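Side-chain contacts in restriction endonuclease (Mycobacterium sp., PDB 4F0Q), which cleaves DNA in response to cytosine methylation, acting as a tetrameric modification-dependent restriction endonuclease: residues Thr146-Glu149 and Arg150-Ala153; Ala230-Ala233 and Ala234-Leu238; Thr446-Arg449 and Pro450-Ile454; Arg376-Arg379 and Gly380-Gly383. All coordinates share one frame; numbering follows the deposited sequence.

Contact 1 of 4, residues Thr146-Glu149 and Arg150-Ala153; sequences TREE and RLLA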
loop_
_atom_site.group_PDB
_atom_site.type_symbol
_atom_site.label_atom_id
_atom_site.label_comp_id
_atom_site.label_asym_id
_atom_site.label_seq_id
_atom_site.Cartn_x
_atom_site.Cartn_y
_atom_site.Cartn_z
ATOM N N THR A 146 -24.865 6.710 21.317
ATOM C CA THR A 146 -24.488 6.844 22.721
ATOM C C THR A 146 -24.231 5.479 23.346
ATOM O O THR A 146 -24.612 4.449 22.789
ATOM C CB THR A 146 -25.578 7.558 23.545
ATOM O OG1 THR A 146 -26.793 6.800 23.494
ATOM C CG2 THR A 146 -25.833 8.957 23.009
ATOM N N ARG A 147 -23.583 5.481 24.505
ATOM C CA ARG A 147 -23.351 4.253 25.253
ATOM C C ARG A 147 -24.683 3.662 25.701
ATOM O O ARG A 147 -24.843 2.443 25.775
ATOM C CB ARG A 147 -22.462 4.528 26.470
ATOM C CG ARG A 147 -22.151 3.295 27.298
ATOM C CD ARG A 147 -21.268 3.621 28.489
ATOM N NE ARG A 147 -20.864 2.415 29.207
ATOM C CZ ARG A 147 -21.579 1.846 30.172
ATOM N NH1 ARG A 147 -22.739 2.374 30.542
ATOM N NH2 ARG A 147 -21.135 0.749 30.769
ATOM N N GLU A 148 -25.639 4.540 25.985
ATOM C CA GLU A 148 -26.956 4.130 26.449
ATOM C C GLU A 148 -27.706 3.343 25.376
ATOM O O GLU A 148 -28.444 2.407 25.682
ATOM C CB GLU A 148 -27.772 5.354 26.867
ATOM C CG GLU A 148 -28.944 5.033 27.773
ATOM C CD GLU A 148 -28.503 4.575 29.149
ATOM O OE1 GLU A 148 -27.470 5.076 29.641
ATOM O OE2 GLU A 148 -29.186 3.711 29.737
ATOM N N GLU A 149 -27.514 3.730 24.119
ATOM C CA GLU A 149 -28.149 3.032 23.006
ATOM C C GLU A 149 -27.462 1.700 22.730
ATOM O O GLU A 149 -28.117 0.710 22.407
ATOM C CB GLU A 149 -28.147 3.900 21.746
ATOM C CG GLU A 149 -29.041 5.125 21.836
ATOM C CD GLU A 149 -29.095 5.906 20.537
ATOM O OE1 GLU A 149 -28.374 5.537 19.586
ATOM O OE2 GLU A 149 -29.860 6.891 20.468
ATOM N N ARG A 150 -26.139 1.682 22.863
ATOM C CA ARG A 150 -25.358 0.477 22.604
ATOM C C ARG A 150 -25.568 -0.582 23.682
ATOM O O ARG A 150 -25.321 -1.767 23.455
ATOM C CB ARG A 150 -23.872 0.817 22.461
ATOM C CG ARG A 150 -23.559 1.677 21.247
ATOM C CD ARG A 150 -22.063 1.859 21.055
ATOM N NE ARG A 150 -21.463 2.689 22.093
ATOM C CZ ARG A 150 -21.383 4.015 22.037
ATOM N NH1 ARG A 150 -21.872 4.667 20.990
ATOM N NH2 ARG A 150 -20.817 4.690 23.026
ATOM N N LEU A 151 -26.028 -0.150 24.851
ATOM C CA LEU A 151 -26.356 -1.069 25.937
ATOM C C LEU A 151 -27.530 -1.961 25.553
ATOM O O LEU A 151 -27.654 -3.084 26.040
ATOM C CB LEU A 151 -26.695 -0.292 27.213
ATOM C CG LEU A 151 -25.532 0.241 28.050
ATOM C CD1 LEU A 151 -26.027 1.249 29.074
ATOM C CD2 LEU A 151 -24.818 -0.906 28.738
ATOM N N LEU A 152 -28.383 -1.451 24.670
ATOM C CA LEU A 152 -29.591 -2.155 24.253
ATOM C C LEU A 152 -29.339 -3.091 23.076
ATOM O O LEU A 152 -30.144 -3.981 22.805
ATOM C CB LEU A 152 -30.679 -1.150 23.876
ATOM C CG LEU A 152 -31.112 -0.173 24.968
ATOM C CD1 LEU A 152 -32.075 0.859 24.405
ATOM C CD2 LEU A 152 -31.746 -0.927 26.122
ATOM N N ALA A 153 -28.224 -2.880 22.381
ATOM C CA ALA A 153 -27.897 -3.651 21.183
ATOM C C ALA A 153 -27.792 -5.148 21.453
ATOM O O ALA A 153 -26.980 -5.582 22.271
ATOM C CB ALA A 153 -26.608 -3.134 20.559
#
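Arg150 folds back over the start of its own helix, and its guanidinium lies across the peptide joining Thr146 to Arg147. Thr146 O sits beneath the centre of the guanidinium plane, with Arg150 CZ 3.3 Å from Thr146 O. The bend at chi3 (-69°) turns the group flat onto this peptide, and its nitrogens bond elsewhere: NE to Val249 O, NH1 to Gly144 O, and NH2 to Asn425 O of the second subunit and, weakly, to Arg250 O. Among backbone bonds, Arg150 N reaches Thr146 O at 3.2 Å and Leu151 N reaches Arg147 O at 3.0 Å, a single helical turn, and Leu152 N closes on Glu149 O at 3.1 Å. Thr146 is the N-cap of this short helix 147-150: its OG1 accepts from Glu149 N at 3.2 Å. Glu149 points its carboxylate back past the helix start, where OE1 meets Thr145 N and forms a salt bridge with Arg140. The methyls of Leu151 make van der Waals contacts with the charged ends of Arg147 and Glu148. Leu151 CD1 lies 3.8 Å from Arg147 NH1 and 4.1 Å from Glu148 OE2, while CD2 is over one face of the Arg147 guanidinium. Glu148 itself is drawn into a salt bridge with Arg79.

Contact 2 of 4, residues Ala230-Ala233 and Ala234-Leu238; sequences AALA and AGETL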
loop_
_atom_site.group_PDB
_atom_site.type_symbol
_atom_site.label_atom_id
_atom_site.label_comp_id
_atom_site.label_asym_id
_atom_site.label_seq_id
_atom_site.Cartn_x
_atom_site.Cartn_y
_atom_site.Cartn_z
ATOM N N ALA A 230 -35.701 -9.865 33.073
ATOM C CA ALA A 230 -36.556 -8.683 33.103
ATOM C C ALA A 230 -36.340 -7.853 34.364
ATOM O O ALA A 230 -36.704 -6.678 34.416
ATOM C CB ALA A 230 -38.018 -9.083 32.973
ATOM N N ALA A 231 -35.742 -8.469 35.378
ATOM C CA ALA A 231 -35.487 -7.791 36.645
ATOM C C ALA A 231 -34.260 -6.892 36.557
ATOM O O ALA A 231 -34.063 -6.009 37.394
ATOM C CB ALA A 231 -35.323 -8.808 37.762
ATOM N N LEU A 232 -33.438 -7.120 35.538
ATOM C CA LEU A 232 -32.195 -6.376 35.372
ATOM C C LEU A 232 -32.307 -5.321 34.278
ATOM O O LEU A 232 -32.838 -5.585 33.199
ATOM C CB LEU A 232 -31.045 -7.330 35.041
ATOM C CG LEU A 232 -30.778 -8.464 36.031
ATOM C CD1 LEU A 232 -29.640 -9.339 35.536
ATOM C CD2 LEU A 232 -30.473 -7.910 37.411
ATOM N N ALA A 233 -31.802 -4.125 34.564
ATOM C CA ALA A 233 -31.714 -3.075 33.558
ATOM C C ALA A 233 -30.649 -3.460 32.540
ATOM O O ALA A 233 -29.816 -4.324 32.808
ATOM C CB ALA A 233 -31.376 -1.744 34.209
ATOM N N ALA A 234 -30.677 -2.820 31.376
ATOM C CA ALA A 234 -29.733 -3.132 30.305
ATOM C C ALA A 234 -28.286 -2.905 30.733
ATOM O O ALA A 234 -27.382 -3.616 30.297
ATOM C CB ALA A 234 -30.054 -2.320 29.062
ATOM N N GLY A 235 -28.076 -1.913 31.593
ATOM C CA GLY A 235 -26.748 -1.603 32.090
ATOM C C GLY A 235 -26.296 -2.545 33.189
ATOM O O GLY A 235 -25.148 -2.493 33.629
ATOM N N GLU A 236 -27.204 -3.408 33.634
ATOM C CA GLU A 236 -26.894 -4.381 34.675
ATOM C C GLU A 236 -26.673 -5.766 34.078
ATOM O O GLU A 236 -26.629 -6.763 34.800
ATOM C CB GLU A 236 -28.026 -4.438 35.702
ATOM C CG GLU A 236 -28.334 -3.110 36.373
ATOM C CD GLU A 236 -29.525 -3.196 37.310
ATOM O OE1 GLU A 236 -29.831 -2.188 37.980
ATOM O OE2 GLU A 236 -30.155 -4.271 37.374
ATOM N N THR A 237 -26.535 -5.824 32.756
ATOM C CA THR A 237 -26.419 -7.094 32.049
ATOM C C THR A 237 -25.019 -7.336 31.498
ATOM O O THR A 237 -24.824 -8.203 30.648
ATOM C CB THR A 237 -27.420 -7.176 30.881
ATOM O OG1 THR A 237 -27.129 -6.144 29.928
ATOM C CG2 THR A 237 -28.842 -7.006 31.383
ATOM N N LEU A 238 -24.046 -6.574 31.987
ATOM C CA LEU A 238 -22.681 -6.668 31.481
ATOM C C LEU A 238 -21.722 -7.342 32.461
ATOM O O LEU A 238 -20.507 -7.305 32.266
ATOM C CB LEU A 238 -22.146 -5.279 31.124
ATOM C CG LEU A 238 -22.816 -4.531 29.971
ATOM C CD1 LEU A 238 -22.181 -3.162 29.804
ATOM C CD2 LEU A 238 -22.718 -5.330 28.681
HETATM O O HOH W 1 -32.132 -4.246 38.987
#
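Glu236 turns its carboxylate back on the chain just before it, and OE2 accepts a weak hydrogen bond from Ala233 N at 3.3 Å. The same residue is tied in the other direction, because Glu236 N donates to Ala233 O at 2.9 Å. Ala233 is thus held through both its backbone N-H and its C=O by one glutamate. With CG beside its own backbone N (chi1 -58°) and the chain extended beyond it, the side chain runs alongside Ala233, and Glu236 CD passes 3.9 Å from Ala233 CB. Glu236 OE2 also grazes Leu232, at 3.7 Å from CD2. A water donates to Glu236 OE2 and, at 3.1 Å, to Ala231 O, and so carries the link two residues further back. On another flank of the turn, Thr237 presses its methyl CG2 to 3.2 Å from Ala233 O. That placement follows from the hydroxyl: Thr237 OG1 stands between backbone N and carbonyl carbon and donates to Ala234 O at 2.6 Å. Farther out, Asp78 accepts from Ala234 N, Arg81 donates to Leu232 O, and Asp226 of helix 222-227 packs against Leu232 and Thr237. The glutamate stands one turn after Ala233, so the pattern resembles the side-chain half of a capping box, here at the short 3-10 segment 234-235. The negative carboxylate would probably be favoured beside this N-H and the water, although the direct bond to Ala233 N is weak.

Contact 3 of 4, residues Thr446-Arg449 and Pro450-Ile454; sequences THRR and PEEVI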
loop_
_atom_site.group_PDB
_atom_site.type_symbol
_atom_site.label_atom_id
_atom_site.label_comp_id
_atom_site.label_asym_id
_atom_site.label_seq_id
_atom_site.Cartn_x
_atom_site.Cartn_y
_atom_site.Cartn_z
ATOM N N THR A 446 -2.314 0.173 -23.257
ATOM C CA THR A 446 -1.554 1.403 -23.447
ATOM C C THR A 446 -0.092 1.121 -23.127
ATOM O O THR A 446 0.224 0.135 -22.461
ATOM C CB THR A 446 -2.051 2.552 -22.543
ATOM O OG1 THR A 446 -1.486 2.420 -21.233
ATOM C CG2 THR A 446 -3.570 2.558 -22.450
ATOM N N HIS A 447 0.799 1.985 -23.599
ATOM C CA HIS A 447 2.225 1.810 -23.352
ATOM C C HIS A 447 2.724 2.834 -22.338
ATOM O O HIS A 447 3.879 3.259 -22.380
ATOM C CB HIS A 447 3.013 1.925 -24.659
ATOM C CG HIS A 447 4.371 1.298 -24.603
ATOM N ND1 HIS A 447 4.559 -0.066 -24.533
ATOM C CD2 HIS A 447 5.609 1.848 -24.604
ATOM C CE1 HIS A 447 5.852 -0.329 -24.495
ATOM N NE2 HIS A 447 6.512 0.815 -24.537
ATOM N N ARG A 448 1.844 3.226 -21.422
ATOM C CA ARG A 448 2.180 4.227 -20.419
ATOM C C ARG A 448 2.925 3.608 -19.242
ATOM O O ARG A 448 2.802 2.411 -18.976
ATOM C CB ARG A 448 0.914 4.919 -19.913
ATOM C CG ARG A 448 0.017 5.472 -21.004
ATOM C CD ARG A 448 -1.173 6.201 -20.402
ATOM N NE ARG A 448 -2.152 6.592 -21.412
ATOM C CZ ARG A 448 -3.291 7.221 -21.140
ATOM N NH1 ARG A 448 -3.597 7.532 -19.888
ATOM N NH2 ARG A 448 -4.126 7.538 -22.120
ATOM N N ARG A 449 3.699 4.431 -18.543
ATOM C CA ARG A 449 4.364 4.008 -17.320
ATOM C C ARG A 449 3.312 3.742 -16.250
ATOM O O ARG A 449 2.263 4.383 -16.245
ATOM C CB ARG A 449 5.326 5.094 -16.835
ATOM C CG ARG A 449 6.447 5.435 -17.801
ATOM C CD ARG A 449 7.317 6.548 -17.235
ATOM N NE ARG A 449 8.475 6.834 -18.076
ATOM C CZ ARG A 449 9.386 7.763 -17.803
ATOM N NH1 ARG A 449 9.273 8.502 -16.707
ATOM N NH2 ARG A 449 10.410 7.955 -18.624
ATOM N N PRO A 450 3.584 2.788 -15.344
ATOM C CA PRO A 450 2.663 2.477 -14.246
ATOM C C PRO A 450 2.327 3.713 -13.415
ATOM O O PRO A 450 1.170 3.906 -13.044
ATOM C CB PRO A 450 3.455 1.474 -13.404
ATOM C CG PRO A 450 4.363 0.814 -14.378
ATOM C CD PRO A 450 4.752 1.887 -15.356
ATOM N N GLU A 451 3.334 4.540 -13.147
ATOM C CA GLU A 451 3.161 5.769 -12.377
ATOM C C GLU A 451 2.045 6.646 -12.942
ATOM O O GLU A 451 1.263 7.240 -12.193
ATOM C CB GLU A 451 4.474 6.559 -12.340
ATOM C CG GLU A 451 5.640 5.840 -11.665
ATOM C CD GLU A 451 6.322 4.822 -12.566
ATOM O OE1 GLU A 451 5.855 4.620 -13.706
ATOM O OE2 GLU A 451 7.330 4.225 -12.134
ATOM N N GLU A 452 1.960 6.700 -14.268
ATOM C CA GLU A 452 0.958 7.512 -14.953
ATOM C C GLU A 452 -0.477 7.157 -14.555
ATOM O O GLU A 452 -1.402 7.932 -14.806
ATOM C CB GLU A 452 1.131 7.411 -16.472
ATOM C CG GLU A 452 2.489 7.887 -16.976
ATOM C CD GLU A 452 2.644 7.757 -18.483
ATOM O OE1 GLU A 452 1.732 8.187 -19.222
ATOM O OE2 GLU A 452 3.680 7.222 -18.932
ATOM N N VAL A 453 -0.660 5.999 -13.922
ATOM C CA VAL A 453 -1.984 5.586 -13.462
ATOM C C VAL A 453 -2.523 6.546 -12.401
ATOM O O VAL A 453 -3.721 6.563 -12.118
ATOM C CB VAL A 453 -1.984 4.140 -12.911
ATOM C CG1 VAL A 453 -1.563 4.120 -11.449
ATOM C CG2 VAL A 453 -3.357 3.507 -13.075
ATOM N N ILE A 454 -1.635 7.349 -11.819
ATOM C CA ILE A 454 -2.051 8.360 -10.854
ATOM C C ILE A 454 -2.891 9.440 -11.539
ATOM O O ILE A 454 -3.785 10.030 -10.930
ATOM C CB ILE A 454 -0.833 8.991 -10.141
ATOM C CG1 ILE A 454 -0.049 7.916 -9.387
ATOM C CG2 ILE A 454 -1.267 10.085 -9.178
ATOM C CD1 ILE A 454 1.178 8.440 -8.675
HETATM O O HOH W 2 -2.380 8.694 -17.645
#
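Glu452 reaches back to Arg449, its OE2 accepting from Arg449 N at 2.8 Å with a fairly straight N-H...O angle of 159°, the donor above the carboxylate plane. In return Glu452 N gives a weak bond to Arg449 O, so that the glutamate meets both backbone polar groups of Arg449. The pattern resembles one half of a capping box, just ahead of the 3-10 segment 451-454. This is the close-packed side: Glu452 OE1 lies 3.4 Å from Arg448 CB, and Glu451 OE1 comes to 3.2 Å from Arg449 CB because its chain is bent at chi2 (80°), while Glu451 OE2 forms a salt bridge with Arg378. The looser side faces another subunit and holds one bridging water. Although the Arg448 guanidinium is nearly parallel to the Glu452 carboxylate, Arg448 NE stays 4.7 Å from Glu452 OE1, and the group leads instead to Asp207 of the third subunit; a water accepts a weak bond from Arg448 NH1 and donates to Glu452 O. Arg449 likewise extends to Asp106 of the third subunit. Behind, Pro450 and Val453 rest on strands 335-342 and 347-357, Val453 also meets Trp323 of strand 319-324, and Pro450 touches Trp381 of strand 381-387.

Contact 4 of 4, residues Arg376-Arg379 and Gly380-Gly383; sequences RLRR and GWIG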
loop_
_atom_site.group_PDB
_atom_site.type_symbol
_atom_site.label_atom_id
_atom_site.label_comp_id
_atom_site.label_asym_id
_atom_site.label_seq_id
_atom_site.Cartn_x
_atom_site.Cartn_y
_atom_site.Cartn_z
ATOM N N ARG A 376 9.438 -5.587 -9.232
ATOM C CA ARG A 376 9.005 -4.398 -9.955
ATOM C C ARG A 376 8.365 -3.366 -9.029
ATOM O O ARG A 376 8.236 -2.195 -9.386
ATOM C CB ARG A 376 8.019 -4.783 -11.060
ATOM C CG ARG A 376 8.656 -5.482 -12.247
ATOM C CD ARG A 376 9.495 -4.511 -13.058
ATOM N NE ARG A 376 8.719 -3.343 -13.466
ATOM C CZ ARG A 376 7.969 -3.290 -14.561
ATOM N NH1 ARG A 376 7.888 -4.342 -15.365
ATOM N NH2 ARG A 376 7.297 -2.185 -14.852
ATOM N N LEU A 377 7.968 -3.806 -7.840
ATOM C CA LEU A 377 7.253 -2.942 -6.908
ATOM C C LEU A 377 8.160 -1.939 -6.204
ATOM O O LEU A 377 9.252 -2.278 -5.748
ATOM C CB LEU A 377 6.501 -3.777 -5.870
ATOM C CG LEU A 377 5.365 -4.660 -6.386
ATOM C CD1 LEU A 377 4.727 -5.430 -5.241
ATOM C CD2 LEU A 377 4.326 -3.825 -7.119
ATOM N N ARG A 378 7.692 -0.698 -6.125
ATOM C CA ARG A 378 8.351 0.333 -5.339
ATOM C C ARG A 378 7.524 0.571 -4.086
ATOM O O ARG A 378 6.496 -0.075 -3.887
ATOM C CB ARG A 378 8.457 1.629 -6.141
ATOM C CG ARG A 378 9.238 1.497 -7.434
ATOM C CD ARG A 378 9.212 2.794 -8.219
ATOM N NE ARG A 378 9.979 2.696 -9.456
ATOM C CZ ARG A 378 10.065 3.665 -10.360
ATOM N NH1 ARG A 378 9.426 4.810 -10.169
ATOM N NH2 ARG A 378 10.789 3.488 -11.456
ATOM N N ARG A 379 7.965 1.492 -3.237
ATOM C CA ARG A 379 7.175 1.854 -2.068
ATOM C C ARG A 379 5.932 2.622 -2.504
ATOM O O ARG A 379 6.004 3.520 -3.344
ATOM C CB ARG A 379 7.998 2.674 -1.073
ATOM C CG ARG A 379 8.693 3.871 -1.682
ATOM C CD ARG A 379 9.409 4.680 -0.623
ATOM N NE ARG A 379 10.324 5.644 -1.221
ATOM C CZ ARG A 379 11.091 6.477 -0.527
ATOM N NH1 ARG A 379 11.052 6.471 0.798
ATOM N NH2 ARG A 379 11.896 7.316 -1.162
ATOM N N GLY A 380 4.790 2.253 -1.937
ATOM C CA GLY A 380 3.526 2.847 -2.327
ATOM C C GLY A 380 2.879 2.068 -3.452
ATOM O O GLY A 380 1.832 2.453 -3.967
ATOM N N TRP A 381 3.517 0.968 -3.841
ATOM C CA TRP A 381 2.977 0.087 -4.867
ATOM C C TRP A 381 2.609 -1.260 -4.263
ATOM O O TRP A 381 3.268 -1.735 -3.339
ATOM C CB TRP A 381 3.992 -0.129 -5.991
ATOM C CG TRP A 381 4.214 1.062 -6.871
ATOM C CD1 TRP A 381 3.800 2.341 -6.643
ATOM C CD2 TRP A 381 4.899 1.079 -8.127
ATOM N NE1 TRP A 381 4.190 3.156 -7.678
ATOM C CE2 TRP A 381 4.866 2.404 -8.604
ATOM C CE3 TRP A 381 5.541 0.103 -8.895
ATOM C CZ2 TRP A 381 5.448 2.778 -9.813
ATOM C CZ3 TRP A 381 6.119 0.476 -10.095
ATOM C CH2 TRP A 381 6.068 1.801 -10.542
ATOM N N ILE A 382 1.550 -1.870 -4.783
ATOM C CA ILE A 382 1.199 -3.231 -4.399
ATOM C C ILE A 382 1.076 -4.095 -5.645
ATOM O O ILE A 382 0.945 -3.581 -6.754
ATOM C CB ILE A 382 -0.120 -3.294 -3.605
ATOM C CG1 ILE A 382 -1.298 -2.884 -4.489
ATOM C CG2 ILE A 382 -0.038 -2.424 -2.357
ATOM C CD1 ILE A 382 -2.647 -3.199 -3.888
ATOM N N GLY A 383 1.121 -5.409 -5.462
ATOM C CA GLY A 383 1.019 -6.325 -6.581
ATOM C C GLY A 383 -0.191 -7.229 -6.478
ATOM O O GLY A 383 -0.846 -7.286 -5.438
HETATM O O HOH W 3 5.265 -0.862 -1.703
#
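Trp381 packs its indole beneath the preceding loop, and its side chain can be followed outward from the turn. Trp381 CB lies 3.3 Å from Arg378 O and 3.9 Å from Leu377 CD2. With CG beside the backbone N (chi1 -71°), the ring is directed back under residues 376-378. CG stays near Arg378 O, and Trp381 CD1 lies 4.1 Å from Arg379 O, which approaches the ring obliquely. CD2 and CE3 pass the backbone N of Arg378, CE3 at 3.6 Å, and Trp381 CZ3 comes within 3.5 Å of Arg376 O, also oblique. At the far end CZ2 and CH2 meet the aliphatic part of Arg378: its CD stands over the face of the six-membered ring of Trp381, 4.1 Å from the centroid and only 14° off the normal, a CH-pi contact. The extended arginine runs beside the indole in the same direction, its guanidinium turned just 11° from the ring plane, and its NH1 goes on to a salt bridge with Glu451. Trp381 N closes the chain on Arg378 O at 3.2 Å, and a water joins that carbonyl to Trp381 O. The backbone makes a type II beta turn from Arg378 to Trp381, with Gly380 in the position whose positive phi suits glycine. It leads from helix 367-374 into strand 381-387, an interior strand, between 347-357 and 406-409, of the mixed five-stranded sheet of the PDDEXK-type nuclease domain.

Contacts 1 and 2 belong to the AspBHI-type N-terminal region and touch through Leu151 and Leu238, and through Leu152 and Ala234. Contacts 3 and 4 lie at the nuclease end, joined by the Glu451-Arg378 salt bridge and by Pro450 against Trp381; contact 1 is about 43 Å from contact 4, centre to centre. Contact 4 is the buried one, built on an indole and aliphatic chains, whereas contact 3 is a surface contact dominated by charge; contacts 1 and 2 are partly buried. Glutamates turn back onto a backbone N-H in contacts 2 and 3, whereas in contact 1 a threonine at the N-cap reaches forward to one. Contacts 1, 3 and 4 also meet other subunits, unlike contact 2.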